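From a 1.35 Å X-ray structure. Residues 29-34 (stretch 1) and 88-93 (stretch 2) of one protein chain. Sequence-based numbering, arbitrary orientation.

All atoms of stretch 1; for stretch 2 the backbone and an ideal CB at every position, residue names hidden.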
ATOM      1  N   SER A  29      10.100 -11.666  27.731  1.00  9.71           N
ATOM      2  CA  SER A  29      11.201 -11.663  28.671  1.00 11.24           C
ATOM      3  C   SER A  29      12.614 -11.568  28.093  1.00 11.21           C
ATOM      4  O   SER A  29      13.578 -11.405  28.820  1.00 11.38           O
ATOM      5  CB  SER A  29      11.076 -12.902  29.573  1.00 13.90           C
ATOM      6  OG  SER A  29       9.991 -12.728  30.466  1.00 18.19           O
ATOM      7  N   LYS A  30      12.734 -11.637  26.761  1.00 10.52           N
ATOM      8  CA  LYS A  30      14.029 -11.380  26.120  1.00 11.60           C
ATOM      9  C   LYS A  30      14.366  -9.893  26.077  1.00  8.70           C
ATOM     10  O   LYS A  30      15.528  -9.533  25.939  1.00 10.88           O
ATOM     11  CB  LYS A  30      14.053 -11.934  24.686  1.00 11.12           C
ATOM     12  CG  LYS A  30      13.848 -13.436  24.593  1.00 11.80           C
ATOM     13  CD  LYS A  30      14.875 -14.193  25.409  1.00 12.45           C
ATOM     14  CE  LYS A  30      14.670 -15.703  25.385  1.00 12.69           C
ATOM     15  NZ  LYS A  30      13.411 -16.073  26.104  1.00 13.55           N
ATOM     16  N   TYR A  31      13.355  -9.038  26.235  1.00  9.05           N
ATOM     17  CA  TYR A  31      13.555  -7.598  26.237  1.00  9.86           C
ATOM     18  C   TYR A  31      13.788  -7.121  27.673  1.00  9.81           C
ATOM     19  O   TYR A  31      13.625  -7.891  28.637  1.00 11.29           O
ATOM     20  CB  TYR A  31      12.348  -6.902  25.599  1.00  9.37           C
ATOM     21  CG  TYR A  31      12.215  -7.232  24.131  1.00  9.74           C
ATOM     22  CD1 TYR A  31      11.569  -8.375  23.705  1.00 11.07           C
ATOM     23  CD2 TYR A  31      12.763  -6.402  23.166  1.00  9.33           C
ATOM     24  CE1 TYR A  31      11.488  -8.693  22.339  1.00  9.43           C
ATOM     25  CE2 TYR A  31      12.706  -6.715  21.816  1.00  8.98           C
ATOM     26  CZ  TYR A  31      12.037  -7.841  21.412  1.00  9.04           C
ATOM     27  OH  TYR A  31      11.950  -8.194  20.075  1.00 10.14           O
ATOM     28  N   ASP A  32      14.173  -5.858  27.806  1.00 10.21           N
ATOM     29  CA  ASP A  32      14.322  -5.221  29.119  1.00 10.36           C
ATOM     30  C   ASP A  32      13.281  -4.121  29.392  1.00 10.58           C
ATOM     31  O   ASP A  32      13.595  -3.037  29.891  1.00 15.82           O
ATOM     32  CB  ASP A  32      15.732  -4.655  29.284  1.00 11.23           C
ATOM     33  CG  ASP A  32      16.789  -5.735  29.385  1.00 12.29           C
ATOM     34  OD1 ASP A  32      16.532  -6.786  30.033  1.00 13.17           O
ATOM     35  OD2 ASP A  32      17.903  -5.509  28.848  1.00 15.10           O
ATOM     36  N   LEU A  33      12.030  -4.407  29.111  1.00 11.43           N
ATOM     37  CA  LEU A  33      10.997  -3.383  29.111  1.00 11.08           C
ATOM     38  C   LEU A  33      10.065  -3.391  30.330  1.00 11.28           C
ATOM     39  O   LEU A  33       9.159  -2.552  30.434  1.00 11.64           O
ATOM     40  CB  LEU A  33      10.168  -3.509  27.847  1.00 11.57           C
ATOM     41  CG  LEU A  33      10.963  -3.293  26.559  1.00 12.19           C
ATOM     42  CD1 LEU A  33      10.051  -3.580  25.378  1.00 12.88           C
ATOM     43  CD2 LEU A  33      11.545  -1.890  26.478  1.00 13.81           C
ATOM     44  N   ALA A  34      10.257  -4.356  31.213  1.00 11.69           N
ATOM     45  CA  ALA A  34       9.501  -4.396  32.462  1.00 11.24           C
ATOM     46  C   ALA A  34       8.000  -4.324  32.215  1.00 11.06           C
ATOM     47  O   ALA A  34       7.271  -3.527  32.814  1.00 13.22           O
ATOM     48  CB  ALA A  34       9.956  -3.290  33.431  1.00 13.72           C
ATOM     49  N   UNK A  88      12.667   0.691  16.359  1.00 10.65           N
ATOM     50  CA  UNK A  88      12.817  -0.662  16.815  1.00 10.95           C
ATOM     51  C   UNK A  88      13.519  -0.704  18.167  1.00 10.22           C
ATOM     52  O   UNK A  88      14.441   0.051  18.431  1.00 11.78           O
ATOM     53  CB  UNK A  88      13.587  -1.486  15.781  1.00 10.95           C
ATOM     54  N   UNK A  89      13.052  -1.611  19.014  1.00 11.21           N
ATOM     55  CA  UNK A  89      13.637  -1.877  20.328  1.00 11.16           C
ATOM     56  C   UNK A  89      14.374  -3.199  20.228  1.00  9.88           C
ATOM     57  O   UNK A  89      13.849  -4.168  19.687  1.00 12.75           O
ATOM     58  CB  UNK A  89      12.576  -1.911  21.430  1.00 11.16           C
ATOM     59  N   UNK A  90      15.582  -3.251  20.760  1.00 10.84           N
ATOM     60  CA  UNK A  90      16.374  -4.466  20.714  1.00 10.75           C
ATOM     61  C   UNK A  90      16.240  -5.270  21.996  1.00 11.64           C
ATOM     62  O   UNK A  90      15.844  -4.738  23.024  1.00 12.47           O
ATOM     63  CB  UNK A  90      17.844  -4.129  20.457  1.00 10.75           C
ATOM     64  N   UNK A  91      16.561  -6.550  21.928  1.00  9.92           N
ATOM     65  CA  UNK A  91      16.504  -7.429  23.070  1.00 10.78           C
ATOM     66  C   UNK A  91      17.671  -7.131  24.027  1.00 12.03           C
ATOM     67  O   UNK A  91      18.553  -6.312  23.748  1.00 13.99           O
ATOM     68  CB  UNK A  91      16.529  -8.890  22.616  1.00 10.78           C
ATOM     69  N   UNK A  92      17.682  -7.844  25.142  1.00 12.47           N
ATOM     70  CA  UNK A  92      18.764  -7.717  26.104  1.00 14.67           C
ATOM     71  C   UNK A  92      20.121  -8.132  25.531  1.00 15.15           C
ATOM     72  O   UNK A  92      21.156  -7.730  26.048  1.00 20.84           O
ATOM     73  CB  UNK A  92      18.449  -8.557  27.344  1.00 14.67           C
ATOM     74  N   UNK A  93      20.108  -8.958  24.481  1.00 16.21           N
ATOM     75  CA  UNK A  93      21.330  -9.315  23.760  1.00 17.73           C
ATOM     76  C   UNK A  93      21.607  -8.451  22.517  1.00 19.21           C
ATOM     77  O   UNK A  93      22.468  -8.801  21.702  1.00 22.75           O
ATOM     78  CB  UNK A  93      21.251 -10.784  23.341  1.00 17.73           C
TER

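Position 88 can be passed quickly. Nothing of stretch 1 lies within 5.5 Å of its ideal CB, and its extended backbone sets no strong preference, so this contact leaves the choice almost free. The deposited residue is Phe 88, whose ring takes no part here.

Position 89 is different. Its CA-to-CB bond points toward stretch 1, and the ideal CB sits 4.8 Å from Tyr 31 CD2 and 5.0 Å from Leu 33 CD1. What stretch 1 offers is carbon: an aromatic ring carbon, Tyr 31 CD2, and the end of a leucine, close enough that a small branch from CB meets both. The phi/psi pair of -106/135 is extended and welcomes beta-branching. Valine, isoleucine or leucine would all be reasonable. The residue is Val 89, with chi1 at 178° (t). Its CG1 lies 4.1 Å from Leu 33 CD2 and 4.2 Å from Tyr 31 CD2, so one methyl touches both apolar neighbours. The backbone contributes too: Val 89 O approaches the ring edge, 3.5 Å from Tyr 31 CE2. A water donates to Val 89 O (water O to Val 89 O 2.7 Å) and accepts from Tyr 31 OH (OH to water O 2.8 Å).

At position 90 the CA-to-CB bond points away, and the ideal CB finds nothing of stretch 1 within 5.5 Å. Many side chains would serve, polar ones included. Thr 90 fills it, and its main chain does the work: a second water donates to Thr 90 O, 2.7 Å away, and accepts from Asp 32 N at 2.9 Å, tying the two backbones together.

Position 91 points sideways, at the closest CA approach of the two stretches, 4.3 Å between the CA atoms of position 91 and Tyr 31. The ideal CB is 3.5 Å from Lys 30 O and 4.5 Å from Tyr 31 CE2, which favours a compact side chain able to lay a methyl on the ring; alanine, valine or threonine could fit. Thr 91, chi1 70° (p), puts CG2 over one face of the tyrosine, 4.0 Å from the centroid of the Tyr 31 ring and 21° off its normal, a CH-pi contact. Its hydroxyl serves its own loop, reaching for position 93.

Position 92 points toward stretch 1 into a polar, tight site, its ideal CB 3.4 Å from both Lys 30 O and Asp 32 OD2. Two acceptors this close argue for a small side chain, preferably one that can donate; serine is an obvious candidate, while alanine would fit but could offer nothing to Lys 30 O. Whatever the side chain, the backbone gives the anchor, a nearly straight hydrogen bond (171°) from the N of position 92 to Lys 30 O at 2.9 Å. The residue is Ser 92, chi1 62° (p), which brings OG to 3.1 Å from Lys 30 O; Ser 92 CB, not OG, is what lies 3.4 Å from Asp 32 OD2.

Position 93 looks sideways into space that stretch 1 leaves empty, so the contact asks little of it. The residue is Ser 93, which turns to its own loop instead: Ser 93 OG and Thr 91 OG1 share a hydrogen bond of 3.0 Å, and either could be the donor.

Stretch 2 88-93: FVTTSS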
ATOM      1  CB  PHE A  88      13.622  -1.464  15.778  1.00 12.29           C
ATOM      2  CG  PHE A  88      12.948  -1.549  14.408  1.00 14.36           C
ATOM      3  CD1 PHE A  88      11.922  -2.424  14.192  1.00 15.41           C
ATOM      4  CD2 PHE A  88      13.358  -0.739  13.356  1.00 17.26           C
ATOM      5  CE1 PHE A  88      11.300  -2.525  12.957  1.00 15.34           C
ATOM      6  CE2 PHE A  88      12.739  -0.810  12.128  1.00 18.62           C
ATOM      7  CZ  PHE A  88      11.708  -1.699  11.923  1.00 17.53           C
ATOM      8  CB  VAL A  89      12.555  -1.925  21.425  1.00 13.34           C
ATOM      9  CG1 VAL A  89      13.201  -2.263  22.754  1.00 14.22           C
ATOM     10  CG2 VAL A  89      11.841  -0.581  21.443  1.00 15.26           C
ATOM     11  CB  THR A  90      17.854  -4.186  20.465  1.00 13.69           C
ATOM     12  OG1 THR A  90      18.379  -3.361  21.491  1.00 18.05           O
ATOM     13  CG2 THR A  90      18.058  -3.506  19.094  1.00 15.66           C
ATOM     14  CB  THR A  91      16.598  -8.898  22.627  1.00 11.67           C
ATOM     15  OG1 THR A  91      17.925  -9.158  22.149  1.00 12.40           O
ATOM     16  CG2 THR A  91      15.543  -9.249  21.567  1.00 11.60           C
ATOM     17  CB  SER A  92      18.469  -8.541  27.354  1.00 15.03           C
ATOM     18  OG  SER A  92      18.381  -9.908  27.016  1.00 16.39           O
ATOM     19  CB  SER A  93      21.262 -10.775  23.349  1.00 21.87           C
ATOM     20  OG  SER A  93      20.339 -10.947  22.291  1.00 27.53           O
TER
HETATM   21  O   HOH W   1      12.580  -6.116  18.362  1.00  9.60           O
HETATM   22  O   HOH W   2      15.214  -4.310  25.633  1.00 15.50           O
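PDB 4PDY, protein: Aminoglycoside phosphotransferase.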